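Local coordinates for protein putative Zn-dependent Alcohol Dehydrogenase (Rhodobacter sphaeroides, PDB 3IV6) that binds S-adenosylmethionine and, despite its name as a putative zinc-dependent alcohol dehydrogenase, is probably a methyltransferase-like protein with a Rossmann-type fold, at residues H110-N121 with L138-K149. Numbering follows the deposited sequence.
Sequences HFDFVLNDRLIN and LVGSGTVRASVK. With SAM (S-adenosylmethionine), chain E.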
# COMPACT_ATOMS: atom_id res chain seq x y z
N HIS A 110 -0.34 19.09 6.67
CA HIS A 110 -0.39 18.91 8.10
C HIS A 110 0.69 17.97 8.64
O HIS A 110 0.94 17.93 9.84
CB HIS A 110 -1.77 18.38 8.47
CG HIS A 110 -2.15 18.67 9.88
ND1 HIS A 110 -1.97 17.75 10.90
CD2 HIS A 110 -2.69 19.77 10.45
CE1 HIS A 110 -2.39 18.28 12.03
NE2 HIS A 110 -2.83 19.50 11.79
N PHE A 111 1.32 17.19 7.77
CA PHE A 111 2.33 16.22 8.23
C PHE A 111 3.74 16.50 7.72
O PHE A 111 3.89 16.94 6.58
CB PHE A 111 1.87 14.80 7.87
CG PHE A 111 0.58 14.43 8.50
CD1 PHE A 111 0.55 13.93 9.80
CD2 PHE A 111 -0.60 14.60 7.84
CE1 PHE A 111 -0.65 13.60 10.41
CE2 PHE A 111 -1.80 14.28 8.46
CZ PHE A 111 -1.81 13.78 9.76
N ASP A 112 4.76 16.25 8.54
CA ASP A 112 6.14 16.34 8.06
C ASP A 112 6.50 15.15 7.14
O ASP A 112 7.25 15.30 6.15
CB ASP A 112 7.15 16.37 9.21
CG ASP A 112 7.03 17.61 10.06
OD1 ASP A 112 7.17 17.49 11.30
OD2 ASP A 112 6.82 18.72 9.50
N PHE A 113 5.97 13.97 7.48
CA PHE A 113 6.23 12.73 6.76
C PHE A 113 4.99 11.91 6.49
O PHE A 113 4.12 11.77 7.36
CB PHE A 113 7.25 11.87 7.50
CG PHE A 113 8.59 12.50 7.64
CD1 PHE A 113 9.53 12.37 6.64
CD2 PHE A 113 8.91 13.24 8.78
CE1 PHE A 113 10.78 12.95 6.77
CE2 PHE A 113 10.14 13.82 8.91
CZ PHE A 113 11.08 13.68 7.91
N VAL A 114 4.90 11.37 5.28
CA VAL A 114 3.88 10.37 4.99
C VAL A 114 4.61 9.10 4.59
O VAL A 114 5.41 9.09 3.64
CB VAL A 114 2.93 10.81 3.86
CG1 VAL A 114 2.26 9.58 3.18
CG2 VAL A 114 1.88 11.78 4.39
N LEU A 115 4.38 8.05 5.35
CA LEU A 115 4.97 6.73 5.07
C LEU A 115 3.92 5.70 4.59
O LEU A 115 2.78 5.67 5.06
CB LEU A 115 5.71 6.20 6.30
CG LEU A 115 6.40 7.24 7.18
CD1 LEU A 115 6.90 6.59 8.44
CD2 LEU A 115 7.51 7.97 6.45
N ASN A 116 4.30 4.86 3.63
CA ASN A 116 3.57 3.61 3.39
C ASN A 116 4.42 2.53 2.75
O ASN A 116 5.32 2.83 1.95
CB ASN A 116 2.28 3.86 2.60
CG ASN A 116 2.51 4.67 1.32
OD1 ASN A 116 2.36 5.89 1.31
ND2 ASN A 116 2.82 3.98 0.23
N ASP A 117 4.15 1.28 3.14
CA ASP A 117 4.90 0.14 2.62
C ASP A 117 4.10 -0.71 1.65
O ASP A 117 3.23 -1.47 2.07
CB ASP A 117 5.38 -0.76 3.76
CG ASP A 117 6.22 -1.95 3.27
OD1 ASP A 117 7.00 -1.80 2.30
OD2 ASP A 117 6.10 -3.04 3.86
N ARG A 118 4.40 -0.60 0.36
CA ARG A 118 3.82 -1.46 -0.67
C ARG A 118 2.31 -1.27 -0.84
O ARG A 118 1.57 -2.18 -1.25
CB ARG A 118 4.21 -2.91 -0.42
CG ARG A 118 5.63 -3.22 -0.87
CD ARG A 118 6.10 -4.62 -0.44
NE ARG A 118 6.53 -4.72 0.95
CZ ARG A 118 6.87 -5.89 1.53
NH1 ARG A 118 6.82 -6.99 0.81
NH2 ARG A 118 7.26 -5.96 2.81
N LEU A 119 1.86 -0.06 -0.55
CA LEU A 119 0.45 0.31 -0.66
C LEU A 119 0.10 0.58 -2.11
O LEU A 119 -1.01 0.38 -2.55
CB LEU A 119 0.23 1.57 0.15
CG LEU A 119 -1.07 2.30 -0.10
CD1 LEU A 119 -2.23 1.39 0.29
CD2 LEU A 119 -1.08 3.62 0.64
N ILE A 120 1.08 1.04 -2.87
CA ILE A 120 0.90 1.40 -4.26
C ILE A 120 0.63 0.14 -5.07
O ILE A 120 0.04 0.19 -6.14
CB ILE A 120 2.13 2.21 -4.78
CG1 ILE A 120 2.05 3.68 -4.36
CG2 ILE A 120 2.23 2.18 -6.32
CD1 ILE A 120 3.40 4.28 -4.23
N ASN A 121 1.05 -1.00 -4.53
CA ASN A 121 0.88 -2.27 -5.22
C ASN A 121 -0.61 -2.68 -5.16
O ASN A 121 -1.07 -3.53 -5.92
CB ASN A 121 1.78 -3.31 -4.56
CG ASN A 121 3.25 -3.17 -4.96
OD1 ASN A 121 4.10 -2.76 -4.15
ND2 ASN A 121 3.56 -3.54 -6.20
N LEU A 138 -1.14 15.66 1.80
CA LEU A 138 -1.02 15.53 3.24
C LEU A 138 0.22 16.26 3.76
O LEU A 138 0.16 16.96 4.77
CB LEU A 138 -0.96 14.05 3.64
CG LEU A 138 -2.25 13.25 3.47
CD1 LEU A 138 -2.04 11.80 3.87
CD2 LEU A 138 -3.38 13.88 4.27
N VAL A 139 1.33 16.09 3.06
CA VAL A 139 2.64 16.48 3.59
C VAL A 139 2.92 17.96 3.34
O VAL A 139 3.84 18.53 3.93
CB VAL A 139 3.77 15.64 2.96
CG1 VAL A 139 3.60 14.17 3.31
CG2 VAL A 139 3.80 15.84 1.45
N GLY A 140 2.12 18.57 2.48
CA GLY A 140 2.45 19.88 1.94
C GLY A 140 3.86 19.95 1.40
O GLY A 140 4.14 19.51 0.29
N SER A 141 4.76 20.51 2.21
CA SER A 141 6.16 20.64 1.82
C SER A 141 7.03 19.60 2.52
O SER A 141 8.25 19.73 2.57
CB SER A 141 6.68 22.05 2.12
OG SER A 141 6.52 22.36 3.50
N GLY A 142 6.39 18.57 3.05
CA GLY A 142 7.10 17.51 3.76
C GLY A 142 7.63 16.45 2.82
O GLY A 142 7.72 16.65 1.61
N THR A 143 7.99 15.30 3.39
CA THR A 143 8.54 14.20 2.60
C THR A 143 7.58 13.01 2.58
O THR A 143 6.94 12.69 3.58
CB THR A 143 9.91 13.79 3.17
OG1 THR A 143 10.74 14.96 3.28
CG2 THR A 143 10.59 12.72 2.31
N VAL A 144 7.45 12.37 1.42
CA VAL A 144 6.68 11.13 1.31
C VAL A 144 7.68 10.03 1.10
O VAL A 144 8.58 10.14 0.26
CB VAL A 144 5.72 11.17 0.10
CG1 VAL A 144 4.96 9.77 -0.16
CG2 VAL A 144 4.75 12.32 0.28
N ARG A 145 7.55 8.97 1.89
CA ARG A 145 8.35 7.77 1.68
C ARG A 145 7.42 6.61 1.38
O ARG A 145 6.59 6.20 2.20
CB ARG A 145 9.23 7.50 2.89
CG ARG A 145 10.25 8.63 3.18
CD ARG A 145 11.02 8.36 4.41
NE ARG A 145 12.08 9.34 4.58
CZ ARG A 145 12.88 9.44 5.65
NH1 ARG A 145 13.83 10.39 5.67
NH2 ARG A 145 12.76 8.60 6.68
N ALA A 146 7.53 6.12 0.16
CA ALA A 146 6.62 5.06 -0.31
C ALA A 146 7.37 3.91 -0.98
O ALA A 146 8.04 4.11 -1.98
CB ALA A 146 5.57 5.64 -1.27
N SER A 147 7.30 2.71 -0.42
CA SER A 147 8.01 1.60 -1.04
C SER A 147 7.09 0.89 -2.01
O SER A 147 5.90 0.84 -1.79
CB SER A 147 8.41 0.64 0.02
OG SER A 147 7.23 0.09 0.56
N VAL A 148 7.64 0.34 -3.08
CA VAL A 148 6.85 -0.38 -4.05
C VAL A 148 7.52 -1.69 -4.40
O VAL A 148 8.68 -1.72 -4.69
CB VAL A 148 6.72 0.41 -5.33
CG1 VAL A 148 5.68 -0.28 -6.26
CG2 VAL A 148 6.28 1.84 -5.00
N LYS A 149 6.78 -2.79 -4.36
CA LYS A 149 7.30 -4.08 -4.82
C LYS A 149 7.36 -4.09 -6.34
O LYS A 149 6.39 -3.77 -6.96
CB LYS A 149 6.43 -5.23 -4.33
CG LYS A 149 7.21 -6.48 -4.06
CD LYS A 149 6.52 -7.73 -4.53
CE LYS A 149 6.74 -7.93 -6.01
NZ LYS A 149 8.16 -8.30 -6.29
N SAM E . -0.16 -4.36 4.13
CA SAM E . 1.21 -4.37 3.65
C SAM E . 2.17 -3.87 4.71
O SAM E . 1.80 -3.47 5.83
OXT SAM E . 3.34 -3.89 4.41
CB SAM E . 1.35 -3.62 2.33
CG SAM E . 0.03 -3.25 1.64
SD SAM E . -0.83 -1.76 2.25
CE SAM E . 0.15 -1.26 3.70
C5' SAM E . -2.42 -2.41 2.87
C4' SAM E . -3.16 -1.62 3.94
O4' SAM E . -3.56 -0.37 3.42
C3' SAM E . -4.44 -2.30 4.39
O3' SAM E . -4.57 -2.04 5.77
C2' SAM E . -5.54 -1.55 3.68
O2' SAM E . -6.71 -1.45 4.47
C1' SAM E . -4.95 -0.16 3.48
N9 SAM E . -5.40 0.44 2.22
C8 SAM E . -5.43 -0.17 0.99
N7 SAM E . -5.93 0.71 0.08
C5 SAM E . -6.24 1.88 0.70
C6 SAM E . -6.78 3.10 0.24
N6 SAM E . -7.12 3.30 -1.04
N1 SAM E . -6.98 4.10 1.15
C2 SAM E . -6.67 3.89 2.48
N3 SAM E . -6.13 2.72 2.95
C4 SAM E . -5.92 1.72 2.06
O HOH W 1 3.59 2.04 -1.17
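Strands 113-117 and 143-149 pair in parallel, Phe113 beside Thr143 to Asp117 beside Ser147, as the two strands of a beta-alpha-beta crossover whose connection is helix 125-139 in the Rossmann-type sheet. Their axes run 4.7 Å apart at 4°, and five backbone hydrogen bonds zigzag between them. Leu115 and Arg145 lie side by side, pointing the same way, Leu115 CD2 4.0 Å from Arg145 CB; the guanidinium reaches Phe39 O and Glu41 O. On the helix-covered face, the Val114 side chain crosses that of Leu138 at about a right angle, CG2 within 3.7 Å of CB. With CG anti to the backbone N (chi1 -178°), the Asp117 carboxylate is carried over to Ser147, whose OG meets the anti lone pair of OD1 at 2.6 Å. Arg118 NE salt-bridges OD1 from above the carboxylate plane at 3.3 Å, while NH1 donates to Ala28 O. An alanine at Asp117 would probably cost Ser147 OG this acceptor and the guanidinium its carboxylate, the Ala28 bond remaining. Asn121 OD1 accepts from Lys149 N at 2.7 Å, and ND2 donates to Lys149 O. Arg118 N reaches Ser147 O at 3.0 Å, above the carbonyl plane, consistent with a loop start held against strand 143-149, where Asp117, Arg118 and Leu119 line the S-adenosylmethionine pocket.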